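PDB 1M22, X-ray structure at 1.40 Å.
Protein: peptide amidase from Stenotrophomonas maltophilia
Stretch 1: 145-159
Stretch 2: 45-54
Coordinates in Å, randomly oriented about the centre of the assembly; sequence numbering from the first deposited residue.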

# COMPACT_ATOMS: atom_id res chain seq x y z
N TRP A 145 8.81 4.26 11.50
CA TRP A 145 9.86 5.20 11.88
C TRP A 145 10.89 5.42 10.79
O TRP A 145 11.29 4.48 10.10
CB TRP A 145 10.60 4.71 13.13
CG TRP A 145 11.73 5.64 13.53
CD1 TRP A 145 11.64 6.74 14.34
CD2 TRP A 145 13.08 5.61 13.04
NE1 TRP A 145 12.85 7.40 14.37
CE2 TRP A 145 13.75 6.73 13.59
CE3 TRP A 145 13.79 4.76 12.18
CZ2 TRP A 145 15.09 7.02 13.31
CZ3 TRP A 145 15.13 5.04 11.91
CH2 TRP A 145 15.76 6.16 12.47
N SER A 146 11.32 6.67 10.64
CA SER A 146 12.39 7.01 9.71
C SER A 146 13.12 8.19 10.33
O SER A 146 12.56 8.94 11.14
CB SER A 146 11.84 7.37 8.32
OG SER A 146 11.23 8.64 8.29
N ALA A 147 14.39 8.36 9.98
CA ALA A 147 15.17 9.46 10.54
C ALA A 147 14.65 10.82 10.10
O ALA A 147 14.62 11.77 10.89
CB ALA A 147 16.64 9.31 10.16
N ARG A 148 14.21 10.91 8.85
CA ARG A 148 13.71 12.17 8.33
C ARG A 148 12.27 12.48 8.72
O ARG A 148 11.92 13.64 8.92
CB ARG A 148 13.85 12.19 6.80
CG ARG A 148 13.35 13.46 6.14
CD ARG A 148 13.82 13.56 4.69
NE ARG A 148 13.29 14.75 4.03
CZ ARG A 148 12.26 14.75 3.19
NH1 ARG A 148 11.64 13.61 2.90
NH2 ARG A 148 11.84 15.88 2.65
N GLY A 149 11.45 11.45 8.84
CA GLY A 149 10.05 11.67 9.18
C GLY A 149 9.63 11.40 10.61
O GLY A 149 8.51 11.71 11.00
N GLY A 150 10.53 10.84 11.40
CA GLY A 150 10.17 10.54 12.77
C GLY A 150 9.24 9.34 12.85
O GLY A 150 9.23 8.49 11.96
N GLN A 151 8.45 9.29 13.92
CA GLN A 151 7.54 8.19 14.16
C GLN A 151 6.08 8.47 13.81
O GLN A 151 5.45 9.33 14.42
CB GLN A 151 7.62 7.78 15.63
CG GLN A 151 6.73 6.61 16.00
CD GLN A 151 7.18 5.32 15.36
OE1 GLN A 151 8.31 4.87 15.57
NE2 GLN A 151 6.30 4.72 14.56
N THR A 152 5.55 7.74 12.84
CA THR A 152 4.15 7.90 12.47
C THR A 152 3.34 7.14 13.52
O THR A 152 3.77 6.09 14.01
CB THR A 152 3.89 7.33 11.06
OG1 THR A 152 4.62 8.10 10.10
CG2 THR A 152 2.40 7.38 10.72
N ARG A 153 2.17 7.67 13.88
CA ARG A 153 1.33 7.05 14.90
C ARG A 153 -0.03 6.60 14.40
O ARG A 153 -0.61 7.22 13.50
CB ARG A 153 1.14 8.03 16.06
CG ARG A 153 2.45 8.40 16.74
CD ARG A 153 2.28 9.48 17.79
NE ARG A 153 3.55 9.76 18.46
CZ ARG A 153 4.13 8.96 19.35
NH1 ARG A 153 3.55 7.82 19.70
NH2 ARG A 153 5.29 9.30 19.89
N ASN A 154 -0.54 5.52 14.99
CA ASN A 154 -1.85 5.00 14.63
C ASN A 154 -2.89 5.99 15.17
O ASN A 154 -2.92 6.27 16.37
CB ASN A 154 -2.06 3.63 15.26
CG ASN A 154 -3.28 2.93 14.73
OD1 ASN A 154 -4.37 3.49 14.71
ND2 ASN A 154 -3.11 1.67 14.31
N PRO A 155 -3.76 6.51 14.30
CA PRO A 155 -4.77 7.47 14.76
C PRO A 155 -5.84 6.92 15.70
O PRO A 155 -6.53 7.69 16.38
CB PRO A 155 -5.35 8.02 13.46
CG PRO A 155 -5.27 6.84 12.54
CD PRO A 155 -3.90 6.25 12.85
N TYR A 156 -6.00 5.60 15.73
CA TYR A 156 -7.00 4.99 16.60
C TYR A 156 -6.53 4.95 18.05
O TYR A 156 -7.34 4.86 18.97
CB TYR A 156 -7.36 3.58 16.11
CG TYR A 156 -8.16 3.61 14.82
CD1 TYR A 156 -7.52 3.76 13.59
CD2 TYR A 156 -9.55 3.58 14.84
CE1 TYR A 156 -8.26 3.88 12.41
CE2 TYR A 156 -10.29 3.71 13.67
CZ TYR A 156 -9.64 3.86 12.46
OH TYR A 156 -10.37 4.00 11.30
N ARG A 157 -5.22 5.02 18.24
CA ARG A 157 -4.60 5.03 19.57
C ARG A 157 -3.16 5.44 19.27
O ARG A 157 -2.34 4.61 18.87
CB ARG A 157 -4.66 3.64 20.19
CG ARG A 157 -4.29 3.57 21.64
CD ARG A 157 -4.67 2.18 22.13
NE ARG A 157 -5.89 2.26 22.86
CZ ARG A 157 -7.11 1.75 22.69
NH1 ARG A 157 -7.54 0.97 21.71
NH2 ARG A 157 -7.95 2.12 23.64
N ILE A 158 -2.86 6.72 19.47
CA ILE A 158 -1.54 7.26 19.12
C ILE A 158 -0.30 6.66 19.77
O ILE A 158 0.81 6.94 19.34
CB ILE A 158 -1.53 8.80 19.26
CG1 ILE A 158 -1.84 9.22 20.70
CG2 ILE A 158 -2.54 9.41 18.30
CD1 ILE A 158 -0.67 9.09 21.65
N SER A 159 -0.50 5.84 20.79
CA SER A 159 0.62 5.18 21.46
C SER A 159 0.95 3.89 20.70
O SER A 159 1.99 3.28 20.93
CB SER A 159 0.22 4.81 22.88
OG SER A 159 -0.96 4.02 22.86
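Stretch 2 (45-54) GPRLRAVIEL

Stretch 2 runs antiparallel to stretch 1. I52 lies by G149 (CA to CA 5.1 Å), R49 by T152 (4.7 Å), L48 by R153 (4.8 Å), and P46 more loosely by I158 (7.0 Å). Most of stretch 2 is loop, with positive phi at G45, R47 and R49. It turns a corner at I52, and E53 and L54 are strand. The two stretches bury 667 Å² together.

Two direct hydrogen bonds hold the middle. R153 N donates to L48 O at 2.9 Å. T152 OG1 donates to R49 O at 2.8 Å. L48 O also receives a CA-H...O contact from T152 CA at 3.2 Å.

Waters serve the neighbouring polar groups. Water 1 donates to R47 O and Q151 O, both at 2.8 Å, and accepts a weak bond from R153 NE at 3.0 Å. Water 2 donates to R49 O and G149 O, again 2.8 Å each, so R49 O accepts from both T152 OG1 and this water. Water 3 accepts from Q151 N at 2.9 Å and weakly from R49 NH1 at 3.3 Å.

The R49 guanidinium lays one face over G149 O and G150 CA. R49 NE comes within 3.1 Å of G149 O, but the angle is too poor for a hydrogen bond. An ideal CB on G150 would clash with R49 NH1 at 2.2 Å.

At the far end, R148 NH2 forms a salt bridge with E53 OE1 at 2.9 Å. Water 4 joins the pair, accepting from R148 NH1 at 2.9 Å. I52 CD1 packs against R148 and G149, 3.6 Å from R148 NH1 and 3.7 Å from G149 N. That amide is satisfied within stretch 1, by S146 OG at 2.9 Å.

Apolar side chains also meet at the other end. I158 CG2 lies 4.0 Å from both P46 CB and L48 CD2, and P155 CB is 4.0 Å from L48 CD2. R153 NH1 donates to I158 O at 2.9 Å.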

# COMPACT_ATOMS: atom_id res chain seq x y z
N GLY A 45 -1.23 18.89 17.58
CA GLY A 45 -2.24 18.04 18.19
C GLY A 45 -1.68 16.66 18.48
O GLY A 45 -0.63 16.55 19.12
N PRO A 46 -2.34 15.59 18.01
CA PRO A 46 -1.87 14.21 18.24
C PRO A 46 -0.54 13.89 17.57
O PRO A 46 0.08 12.87 17.89
CB PRO A 46 -3.03 13.36 17.71
CG PRO A 46 -3.58 14.21 16.61
CD PRO A 46 -3.59 15.59 17.23
N ARG A 47 -0.10 14.75 16.65
CA ARG A 47 1.17 14.57 15.95
C ARG A 47 1.29 13.20 15.28
O ARG A 47 2.19 12.42 15.59
CB ARG A 47 2.34 14.74 16.92
CG ARG A 47 2.44 16.09 17.59
CD ARG A 47 3.64 16.11 18.54
NE ARG A 47 3.75 17.36 19.28
CZ ARG A 47 4.68 17.60 20.20
NH1 ARG A 47 5.58 16.68 20.50
NH2 ARG A 47 4.70 18.77 20.82
N LEU A 48 0.38 12.92 14.35
CA LEU A 48 0.40 11.64 13.66
C LEU A 48 1.66 11.43 12.82
O LEU A 48 2.09 10.30 12.61
CB LEU A 48 -0.84 11.51 12.77
CG LEU A 48 -2.19 11.60 13.47
CD1 LEU A 48 -3.31 11.53 12.44
CD2 LEU A 48 -2.33 10.47 14.48
N ARG A 49 2.24 12.53 12.35
CA ARG A 49 3.44 12.50 11.53
C ARG A 49 3.32 11.56 10.33
O ARG A 49 4.26 10.84 9.98
CB ARG A 49 4.67 12.13 12.36
CG ARG A 49 4.95 13.12 13.48
CD ARG A 49 6.43 13.16 13.82
NE ARG A 49 7.18 13.89 12.81
CZ ARG A 49 8.47 14.21 12.92
NH1 ARG A 49 9.15 13.87 14.00
NH2 ARG A 49 9.07 14.88 11.95
N ALA A 50 2.16 11.59 9.69
CA ALA A 50 1.93 10.76 8.52
C ALA A 50 2.53 11.40 7.27
O ALA A 50 2.94 10.71 6.34
CB ALA A 50 0.44 10.54 8.31
N VAL A 51 2.60 12.73 7.26
CA VAL A 51 3.12 13.48 6.13
C VAL A 51 4.55 13.95 6.37
O VAL A 51 4.81 14.76 7.26
CB VAL A 51 2.22 14.70 5.84
CG1 VAL A 51 2.75 15.47 4.65
CG2 VAL A 51 0.80 14.22 5.56
N ILE A 52 5.48 13.44 5.57
CA ILE A 52 6.89 13.77 5.71
C ILE A 52 7.27 15.06 4.96
O ILE A 52 8.22 15.74 5.35
CB ILE A 52 7.77 12.56 5.26
CG1 ILE A 52 9.22 12.79 5.65
CG2 ILE A 52 7.62 12.33 3.76
CD1 ILE A 52 10.11 11.57 5.44
N GLU A 53 6.53 15.40 3.91
CA GLU A 53 6.81 16.63 3.16
C GLU A 53 5.59 17.09 2.39
O GLU A 53 4.93 16.29 1.73
CB GLU A 53 7.99 16.44 2.19
CG GLU A 53 8.47 17.75 1.56
CD GLU A 53 9.55 17.58 0.50
OE1 GLU A 53 10.11 16.48 0.37
OE2 GLU A 53 9.83 18.57 -0.22
N LEU A 54 5.30 18.38 2.46
CA LEU A 54 4.17 18.94 1.74
C LEU A 54 4.65 19.38 0.36
O LEU A 54 5.81 19.74 0.18
CB LEU A 54 3.61 20.16 2.48
CG LEU A 54 2.93 19.90 3.82
CD1 LEU A 54 2.60 21.22 4.50
CD2 LEU A 54 1.67 19.08 3.61
O HOH W 1 4.68 11.36 16.16
O HOH W 2 6.58 12.20 9.10
O HOH W 3 8.76 11.27 16.02
O HOH W 4 9.70 13.91 0.82